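Local atomic coordinates of imidazolonepropionase (Unidentified, PDB entry 2Q09), a protein that catalyses the hydrolytic opening of the imidazolone ring of imidazolone-5-propanoate to N-formimidoyl-L-glutamate, the third step of histidine degradation. Residues P66-A78 against L130-Y144. Sequence-based numbering, arbitrary orientation.
Sequences PGLIDCHTHLIFA and LIREGVTTVEIKSGY. With FE (Fe (III) ion), chain B; DI6 (3-[(4S)-2,5-dioxoimidazolidin-4-yl]propanoic acid), chain C.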
ATOM      1  N   PRO A  66      -8.427  -6.671  12.164  1.00 19.42           N
ATOM      2  CA  PRO A  66      -8.020  -5.267  12.028  1.00 20.64           C
ATOM      3  C   PRO A  66      -8.424  -4.865  10.605  1.00 20.84           C
ATOM      4  O   PRO A  66      -8.671  -5.749   9.768  1.00 20.88           O
ATOM      5  CB  PRO A  66      -6.507  -5.328  12.133  1.00 19.78           C
ATOM      6  CG  PRO A  66      -6.258  -6.530  13.001  1.00 19.86           C
ATOM      7  CD  PRO A  66      -7.264  -7.530  12.435  1.00 20.48           C
ATOM      8  N   GLY A  67      -8.534  -3.566  10.333  1.00 20.43           N
ATOM      9  CA  GLY A  67      -8.899  -3.136   8.995  1.00 21.15           C
ATOM     10  C   GLY A  67      -7.743  -3.478   8.075  1.00 20.40           C
ATOM     11  O   GLY A  67      -6.593  -3.450   8.510  1.00 21.90           O
ATOM     12  N   LEU A  68      -8.017  -3.786   6.814  1.00 20.28           N
ATOM     13  CA  LEU A  68      -6.937  -4.138   5.899  1.00 20.91           C
ATOM     14  C   LEU A  68      -6.189  -2.884   5.446  1.00 21.84           C
ATOM     15  O   LEU A  68      -6.745  -1.780   5.419  1.00 20.40           O
ATOM     16  CB  LEU A  68      -7.481  -4.905   4.692  1.00 19.15           C
ATOM     17  CG  LEU A  68      -8.381  -6.110   5.013  1.00 22.05           C
ATOM     18  CD1 LEU A  68      -8.708  -6.843   3.721  1.00 19.98           C
ATOM     19  CD2 LEU A  68      -7.699  -7.048   6.012  1.00 19.49           C
ATOM     20  N   ILE A  69      -4.918  -3.074   5.110  1.00 20.49           N
ATOM     21  CA  ILE A  69      -4.065  -1.981   4.673  1.00 21.29           C
ATOM     22  C   ILE A  69      -3.380  -2.305   3.343  1.00 21.20           C
ATOM     23  O   ILE A  69      -2.724  -3.343   3.231  1.00 22.20           O
ATOM     24  CB  ILE A  69      -2.989  -1.715   5.750  1.00 20.17           C
ATOM     25  CG1 ILE A  69      -3.677  -1.436   7.093  1.00 20.36           C
ATOM     26  CG2 ILE A  69      -2.092  -0.548   5.352  1.00 19.83           C
ATOM     27  CD1 ILE A  69      -2.721  -1.328   8.270  1.00 21.49           C
ATOM     28  N   ASP A  70      -3.528  -1.411   2.365  1.00 21.32           N
ATOM     29  CA  ASP A  70      -2.915  -1.557   1.032  1.00 20.98           C
ATOM     30  C   ASP A  70      -1.822  -0.488   1.007  1.00 21.46           C
ATOM     31  O   ASP A  70      -2.088   0.683   0.726  1.00 21.62           O
ATOM     32  CB  ASP A  70      -3.963  -1.284  -0.057  1.00 22.90           C
ATOM     33  CG  ASP A  70      -3.587  -1.877  -1.401  1.00 21.61           C
ATOM     34  OD1 ASP A  70      -4.406  -1.747  -2.332  1.00 24.48           O
ATOM     35  OD2 ASP A  70      -2.494  -2.471  -1.528  1.00 24.60           O
ATOM     36  N   CYS A  71      -0.593  -0.899   1.296  1.00 19.34           N
ATOM     37  CA  CYS A  71       0.528   0.027   1.414  1.00 20.23           C
ATOM     38  C   CYS A  71       1.306   0.438   0.171  1.00 21.27           C
ATOM     39  O   CYS A  71       2.351   1.076   0.298  1.00 21.82           O
ATOM     40  CB  CYS A  71       1.517  -0.521   2.452  1.00 19.13           C
ATOM     41  SG  CYS A  71       2.344  -2.099   1.976  1.00 23.40           S
ATOM     42  N   HIS A  72       0.810   0.100  -1.015  1.00 20.81           N
ATOM     43  CA  HIS A  72       1.516   0.457  -2.237  1.00 22.66           C
ATOM     44  C   HIS A  72       0.577   0.566  -3.430  1.00 23.66           C
ATOM     45  O   HIS A  72       0.277  -0.433  -4.081  1.00 23.73           O
ATOM     46  CB  HIS A  72       2.603  -0.588  -2.518  1.00 21.12           C
ATOM     47  CG  HIS A  72       3.425  -0.308  -3.742  1.00 22.33           C
ATOM     48  ND1 HIS A  72       4.802  -0.307  -3.724  1.00 20.11           N
ATOM     49  CD2 HIS A  72       3.067  -0.059  -5.024  1.00 22.66           C
ATOM     50  CE1 HIS A  72       5.259  -0.070  -4.941  1.00 20.02           C
ATOM     51  NE2 HIS A  72       4.226   0.084  -5.749  1.00 22.51           N
ATOM     52  N   THR A  73       0.081   1.771  -3.703  1.00 21.79           N
ATOM     53  CA  THR A  73      -0.782   1.944  -4.865  1.00 21.39           C
ATOM     54  C   THR A  73      -0.489   3.216  -5.643  1.00 21.81           C
ATOM     55  O   THR A  73       0.130   4.148  -5.125  1.00 20.06           O
ATOM     56  CB  THR A  73      -2.293   1.956  -4.503  1.00 22.10           C
ATOM     57  OG1 THR A  73      -2.714   3.293  -4.200  1.00 22.26           O
ATOM     58  CG2 THR A  73      -2.570   1.061  -3.300  1.00 19.89           C
ATOM     59  N   HIS A  74      -0.931   3.215  -6.898  1.00 19.82           N
ATOM     60  CA  HIS A  74      -0.804   4.344  -7.813  1.00 21.30           C
ATOM     61  C   HIS A  74      -2.236   4.530  -8.324  1.00 20.38           C
ATOM     62  O   HIS A  74      -2.427   4.751  -9.510  1.00 21.23           O
ATOM     63  CB  HIS A  74       0.056   4.001  -9.042  1.00 20.71           C
ATOM     64  CG  HIS A  74       1.453   3.545  -8.741  1.00 22.61           C
ATOM     65  ND1 HIS A  74       2.562   4.287  -9.092  1.00 24.58           N
ATOM     66  CD2 HIS A  74       1.929   2.379  -8.241  1.00 22.75           C
ATOM     67  CE1 HIS A  74       3.656   3.596  -8.827  1.00 24.89           C
ATOM     68  NE2 HIS A  74       3.303   2.433  -8.312  1.00 25.01           N
ATOM     69  N   LEU A  75      -3.237   4.453  -7.450  1.00 19.25           N
ATOM     70  CA  LEU A  75      -4.625   4.542  -7.906  1.00 19.74           C
ATOM     71  C   LEU A  75      -5.090   5.872  -8.488  1.00 19.75           C
ATOM     72  O   LEU A  75      -6.174   5.939  -9.076  1.00 20.71           O
ATOM     73  CB  LEU A  75      -5.587   4.087  -6.797  1.00 19.60           C
ATOM     74  CG  LEU A  75      -5.788   4.920  -5.531  1.00 21.64           C
ATOM     75  CD1 LEU A  75      -6.744   6.087  -5.812  1.00 20.65           C
ATOM     76  CD2 LEU A  75      -6.377   4.009  -4.445  1.00 21.24           C
ATOM     77  N   ILE A  76      -4.290   6.921  -8.332  1.00 18.66           N
ATOM     78  CA  ILE A  76      -4.650   8.221  -8.896  1.00 17.91           C
ATOM     79  C   ILE A  76      -4.024   8.359 -10.284  1.00 18.69           C
ATOM     80  O   ILE A  76      -2.793   8.354 -10.421  1.00 19.19           O
ATOM     81  CB  ILE A  76      -4.148   9.380  -8.012  1.00 20.29           C
ATOM     82  CG1 ILE A  76      -5.036   9.499  -6.766  1.00 19.88           C
ATOM     83  CG2 ILE A  76      -4.143  10.698  -8.813  1.00 19.64           C
ATOM     84  CD1 ILE A  76      -4.597  10.625  -5.806  1.00 20.97           C
ATOM     85  N   PHE A  77      -4.861   8.481 -11.307  1.00 18.53           N
ATOM     86  CA  PHE A  77      -4.346   8.616 -12.661  1.00 20.13           C
ATOM     87  C   PHE A  77      -5.487   8.837 -13.636  1.00 19.65           C
ATOM     88  O   PHE A  77      -6.647   8.535 -13.324  1.00 19.84           O
ATOM     89  CB  PHE A  77      -3.576   7.348 -13.059  1.00 20.81           C
ATOM     90  CG  PHE A  77      -4.431   6.106 -13.094  1.00 21.46           C
ATOM     91  CD1 PHE A  77      -5.211   5.823 -14.203  1.00 20.30           C
ATOM     92  CD2 PHE A  77      -4.484   5.245 -12.003  1.00 21.30           C
ATOM     93  CE1 PHE A  77      -6.040   4.710 -14.237  1.00 21.95           C
ATOM     94  CE2 PHE A  77      -5.312   4.121 -12.015  1.00 20.52           C
ATOM     95  CZ  PHE A  77      -6.093   3.849 -13.140  1.00 21.44           C
ATOM     96  N   ALA A  78      -5.144   9.374 -14.803  1.00 19.68           N
ATOM     97  CA  ALA A  78      -6.126   9.605 -15.860  1.00 21.84           C
ATOM     98  C   ALA A  78      -5.729   8.774 -17.073  1.00 21.35           C
ATOM     99  O   ALA A  78      -4.654   8.174 -17.094  1.00 21.08           O
ATOM    100  CB  ALA A  78      -6.172  11.093 -16.237  1.00 19.24           C
ATOM    101  N   LEU A 130     -11.950  -0.662  -2.855  1.00 19.73           N
ATOM    102  CA  LEU A 130     -11.043  -1.108  -1.802  1.00 20.29           C
ATOM    103  C   LEU A 130     -11.789  -1.044  -0.467  1.00 21.53           C
ATOM    104  O   LEU A 130     -11.667  -1.939   0.371  1.00 21.42           O
ATOM    105  CB  LEU A 130      -9.791  -0.226  -1.742  1.00 20.28           C
ATOM    106  CG  LEU A 130      -8.812  -0.342  -2.916  1.00 21.58           C
ATOM    107  CD1 LEU A 130      -7.620   0.573  -2.684  1.00 22.49           C
ATOM    108  CD2 LEU A 130      -8.344  -1.789  -3.051  1.00 22.02           C
ATOM    109  N   ILE A 131     -12.563   0.020  -0.271  1.00 21.48           N
ATOM    110  CA  ILE A 131     -13.331   0.196   0.960  1.00 22.64           C
ATOM    111  C   ILE A 131     -14.225  -1.009   1.266  1.00 23.30           C
ATOM    112  O   ILE A 131     -14.198  -1.542   2.378  1.00 22.67           O
ATOM    113  CB  ILE A 131     -14.203   1.485   0.887  1.00 23.34           C
ATOM    114  CG1 ILE A 131     -13.376   2.725   1.278  1.00 25.01           C
ATOM    115  CG2 ILE A 131     -15.376   1.400   1.870  1.00 22.74           C
ATOM    116  CD1 ILE A 131     -11.983   2.754   0.722  1.00 33.57           C
ATOM    117  N   ARG A 132     -15.001  -1.449   0.286  1.00 21.96           N
ATOM    118  CA  ARG A 132     -15.887  -2.582   0.517  1.00 23.74           C
ATOM    119  C   ARG A 132     -15.171  -3.916   0.719  1.00 23.86           C
ATOM    120  O   ARG A 132     -15.781  -4.877   1.195  1.00 23.93           O
ATOM    121  CB  ARG A 132     -16.919  -2.682  -0.601  1.00 24.89           C
ATOM    122  CG  ARG A 132     -16.347  -2.919  -1.972  1.00 25.82           C
ATOM    123  CD  ARG A 132     -17.418  -2.692  -3.025  1.00 27.72           C
ATOM    124  NE  ARG A 132     -16.969  -3.116  -4.344  1.00 27.70           N
ATOM    125  CZ  ARG A 132     -17.590  -2.813  -5.478  1.00 28.65           C
ATOM    126  NH1 ARG A 132     -18.693  -2.077  -5.456  1.00 26.99           N
ATOM    127  NH2 ARG A 132     -17.105  -3.252  -6.629  1.00 27.79           N
ATOM    128  N   GLU A 133     -13.892  -3.984   0.357  1.00 22.68           N
ATOM    129  CA  GLU A 133     -13.112  -5.199   0.566  1.00 23.37           C
ATOM    130  C   GLU A 133     -12.601  -5.212   2.000  1.00 24.03           C
ATOM    131  O   GLU A 133     -12.082  -6.223   2.470  1.00 26.03           O
ATOM    132  CB  GLU A 133     -11.887  -5.262  -0.348  1.00 23.68           C
ATOM    133  CG  GLU A 133     -12.154  -5.533  -1.800  1.00 27.23           C
ATOM    134  CD  GLU A 133     -10.921  -6.080  -2.511  1.00 27.69           C
ATOM    135  OE1 GLU A 133      -9.800  -5.628  -2.199  1.00 28.62           O
ATOM    136  OE2 GLU A 133     -11.075  -6.955  -3.387  1.00 28.93           O
ATOM    137  N   GLY A 134     -12.708  -4.072   2.676  1.00 22.80           N
ATOM    138  CA  GLY A 134     -12.241  -3.988   4.048  1.00 21.83           C
ATOM    139  C   GLY A 134     -10.975  -3.163   4.230  1.00 19.80           C
ATOM    140  O   GLY A 134     -10.392  -3.164   5.310  1.00 19.25           O
ATOM    141  N   VAL A 135     -10.539  -2.455   3.192  1.00 18.60           N
ATOM    142  CA  VAL A 135      -9.329  -1.640   3.319  1.00 19.56           C
ATOM    143  C   VAL A 135      -9.667  -0.355   4.080  1.00 19.55           C
ATOM    144  O   VAL A 135     -10.565   0.388   3.684  1.00 21.41           O
ATOM    145  CB  VAL A 135      -8.746  -1.271   1.942  1.00 20.92           C
ATOM    146  CG1 VAL A 135      -7.525  -0.363   2.118  1.00 18.35           C
ATOM    147  CG2 VAL A 135      -8.334  -2.547   1.187  1.00 20.49           C
ATOM    148  N   THR A 136      -8.955  -0.100   5.173  1.00 19.62           N
ATOM    149  CA  THR A 136      -9.221   1.084   5.986  1.00 20.90           C
ATOM    150  C   THR A 136      -8.096   2.107   5.923  1.00 20.75           C
ATOM    151  O   THR A 136      -8.259   3.246   6.359  1.00 21.46           O
ATOM    152  CB  THR A 136      -9.495   0.687   7.447  1.00 21.18           C
ATOM    153  OG1 THR A 136      -8.449  -0.173   7.912  1.00 22.56           O
ATOM    154  CG2 THR A 136     -10.833  -0.038   7.545  1.00 21.56           C
ATOM    155  N   THR A 137      -6.952   1.697   5.384  1.00 20.67           N
ATOM    156  CA  THR A 137      -5.809   2.589   5.198  1.00 21.36           C
ATOM    157  C   THR A 137      -5.187   2.244   3.851  1.00 21.78           C
ATOM    158  O   THR A 137      -4.874   1.078   3.584  1.00 20.80           O
ATOM    159  CB  THR A 137      -4.721   2.412   6.282  1.00 21.39           C
ATOM    160  OG1 THR A 137      -5.228   2.822   7.556  1.00 23.66           O
ATOM    161  CG2 THR A 137      -3.493   3.259   5.937  1.00 20.24           C
ATOM    162  N   VAL A 138      -5.029   3.245   2.994  1.00 19.54           N
ATOM    163  CA  VAL A 138      -4.435   3.021   1.681  1.00 20.18           C
ATOM    164  C   VAL A 138      -3.330   4.040   1.433  1.00 21.67           C
ATOM    165  O   VAL A 138      -3.441   5.195   1.832  1.00 21.44           O
ATOM    166  CB  VAL A 138      -5.498   3.129   0.545  1.00 19.26           C
ATOM    167  CG1 VAL A 138      -6.156   4.517   0.556  1.00 19.05           C
ATOM    168  CG2 VAL A 138      -4.846   2.878  -0.808  1.00 20.00           C
ATOM    169  N   GLU A 139      -2.249   3.592   0.801  1.00 22.03           N
ATOM    170  CA  GLU A 139      -1.133   4.467   0.463  1.00 21.27           C
ATOM    171  C   GLU A 139      -1.282   4.811  -1.020  1.00 22.80           C
ATOM    172  O   GLU A 139      -1.496   3.918  -1.851  1.00 21.78           O
ATOM    173  CB  GLU A 139       0.199   3.748   0.685  1.00 21.77           C
ATOM    174  CG  GLU A 139       1.434   4.633   0.449  1.00 21.99           C
ATOM    175  CD  GLU A 139       2.163   4.310  -0.852  1.00 25.37           C
ATOM    176  OE1 GLU A 139       1.548   3.714  -1.771  1.00 25.31           O
ATOM    177  OE2 GLU A 139       3.358   4.664  -0.957  1.00 26.83           O
ATOM    178  N   ILE A 140      -1.182   6.097  -1.346  1.00 21.57           N
ATOM    179  CA  ILE A 140      -1.313   6.551  -2.725  1.00 20.44           C
ATOM    180  C   ILE A 140      -0.089   7.367  -3.128  1.00 22.23           C
ATOM    181  O   ILE A 140       0.304   8.308  -2.432  1.00 21.65           O
ATOM    182  CB  ILE A 140      -2.592   7.396  -2.905  1.00 20.97           C
ATOM    183  CG1 ILE A 140      -3.816   6.568  -2.501  1.00 18.64           C
ATOM    184  CG2 ILE A 140      -2.718   7.855  -4.359  1.00 20.73           C
ATOM    185  CD1 ILE A 140      -5.140   7.345  -2.554  1.00 22.29           C
ATOM    186  N   LYS A 141       0.510   7.003  -4.254  1.00 22.14           N
ATOM    187  CA  LYS A 141       1.700   7.693  -4.737  1.00 23.09           C
ATOM    188  C   LYS A 141       1.390   8.707  -5.830  1.00 23.49           C
ATOM    189  O   LYS A 141       0.323   8.664  -6.452  1.00 23.91           O
ATOM    190  CB  LYS A 141       2.694   6.678  -5.301  1.00 23.61           C
ATOM    191  CG  LYS A 141       2.978   5.496  -4.380  1.00 22.44           C
ATOM    192  CD  LYS A 141       3.712   4.392  -5.126  1.00 22.70           C
ATOM    193  CE  LYS A 141       3.862   3.146  -4.253  1.00 21.17           C
ATOM    194  NZ  LYS A 141       4.597   3.464  -2.990  1.00 22.81           N
ATOM    195  N   SER A 142       2.319   9.636  -6.037  1.00 23.77           N
ATOM    196  CA  SER A 142       2.188  10.610  -7.112  1.00 24.42           C
ATOM    197  C   SER A 142       2.962   9.880  -8.215  1.00 24.89           C
ATOM    198  O   SER A 142       2.821   8.667  -8.347  1.00 26.57           O
ATOM    199  CB  SER A 142       2.851  11.944  -6.730  1.00 23.67           C
ATOM    200  OG  SER A 142       4.224  11.789  -6.402  1.00 26.51           O
ATOM    201  N   GLY A 143       3.762  10.577  -9.009  1.00 23.90           N
ATOM    202  CA  GLY A 143       4.529   9.871 -10.022  1.00 23.65           C
ATOM    203  C   GLY A 143       4.028   9.869 -11.456  1.00 24.30           C
ATOM    204  O   GLY A 143       4.706   9.352 -12.341  1.00 25.47           O
ATOM    205  N   TYR A 144       2.841  10.406 -11.699  1.00 23.04           N
ATOM    206  CA  TYR A 144       2.319  10.473 -13.061  1.00 22.65           C
ATOM    207  C   TYR A 144       2.196  11.932 -13.508  1.00 23.41           C
ATOM    208  O   TYR A 144       1.551  12.229 -14.522  1.00 22.53           O
ATOM    209  CB  TYR A 144       0.957   9.774 -13.162  1.00 21.96           C
ATOM    210  CG  TYR A 144       1.040   8.260 -13.065  1.00 22.47           C
ATOM    211  CD1 TYR A 144       1.951   7.547 -13.843  1.00 22.84           C
ATOM    212  CD2 TYR A 144       0.205   7.543 -12.211  1.00 23.32           C
ATOM    213  CE1 TYR A 144       2.034   6.158 -13.777  1.00 23.68           C
ATOM    214  CE2 TYR A 144       0.273   6.149 -12.135  1.00 23.41           C
ATOM    215  CZ  TYR A 144       1.191   5.465 -12.922  1.00 25.16           C
ATOM    216  OH  TYR A 144       1.253   4.091 -12.861  1.00 26.60           O
TER
HETATM  217 FE    FE B 500       4.277   0.653  -7.855  1.00 31.04          FE
HETATM  218  N1  DI6 C 600       7.043  -0.351 -11.641  1.00 36.27           N
HETATM  219  C2  DI6 C 600       5.836  -0.746 -12.099  1.00 35.80           C
HETATM  220  O2  DI6 C 600       5.493  -1.880 -12.384  1.00 34.50           O
HETATM  221  C3  DI6 C 600       4.971   0.536 -12.174  1.00 35.08           C
HETATM  222  N4  DI6 C 600       5.916   1.577 -11.713  1.00 35.79           N
HETATM  223  C5  DI6 C 600       7.084   0.971 -11.423  1.00 36.84           C
HETATM  224  O5  DI6 C 600       8.069   1.559 -10.999  1.00 36.98           O
HETATM  225  C6  DI6 C 600       4.484   0.782 -13.595  1.00 33.45           C
HETATM  226  C7  DI6 C 600       3.624   2.042 -13.717  1.00 34.18           C
HETATM  227  C8  DI6 C 600       3.100   2.333 -15.131  1.00 33.76           C
HETATM  228  O9  DI6 C 600       2.157   3.142 -15.238  1.00 33.75           O
HETATM  229  O10 DI6 C 600       3.612   1.770 -16.133  1.00 34.71           O
HETATM  230  O   HOH W   1       4.801   1.620  -0.899  1.00 26.60           O
HETATM  231  O   HOH W   2       2.725   6.667 -10.318  1.00 24.93           O
HETATM  232  O   HOH W   3      -0.725   9.810  -9.224  1.00 38.04           O
HETATM  233  O   HOH W   4       4.824  -0.931  -9.629  1.00 26.67           O
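Extended at chi1 (-176°) with CG anti to the backbone N, then bent at chi2, Glu139 brings OE1 back to Thr73 N at 3.1 Å, while His72, likewise anti (-179°), carries its ring forward under the aliphatic end of Lys141. Lys141 CE sits 3.3 Å from the centroid of the His72 ring, squarely over one face, and CD rides over a face of His74, offset toward the rim, so one lysine chain covers both imidazoles in CH-pi contacts. Lys141 NZ forms a salt bridge to Glu139 OE2 at 2.7 Å, on the syn lone pair of that oxygen; Asp212 also pairs with NZ, and Thr172 and Lys240 also hold OE2. Replacing Glu139 by an alanine is likely to cost Thr73 N its carboxylate acceptor and Lys141 NZ one of two carboxylate partners, holding CE less firmly over His72. On the face carrying Thr73 and Ile140, Thr73 OG1 donates to the backbone Glu139 O (2.7 Å), and Leu75 CD1 from the following loop packs on Ile140 CD1 (3.8 Å). Parallel pairing continues back through Glu139 N to Asp70 O (2.9 Å) to a beta bulge at Thr136. Beyond the strands, Tyr144 OH donates to the inhibitor carboxylate. His72, its ND1 hydrogen-bonded to Asp264, and His74 bind the iron through NE2 with His242 and Asp317: the His-X-His motif near the C-terminal end of the first strand of the amidohydrolase TIM barrel, here beside the second.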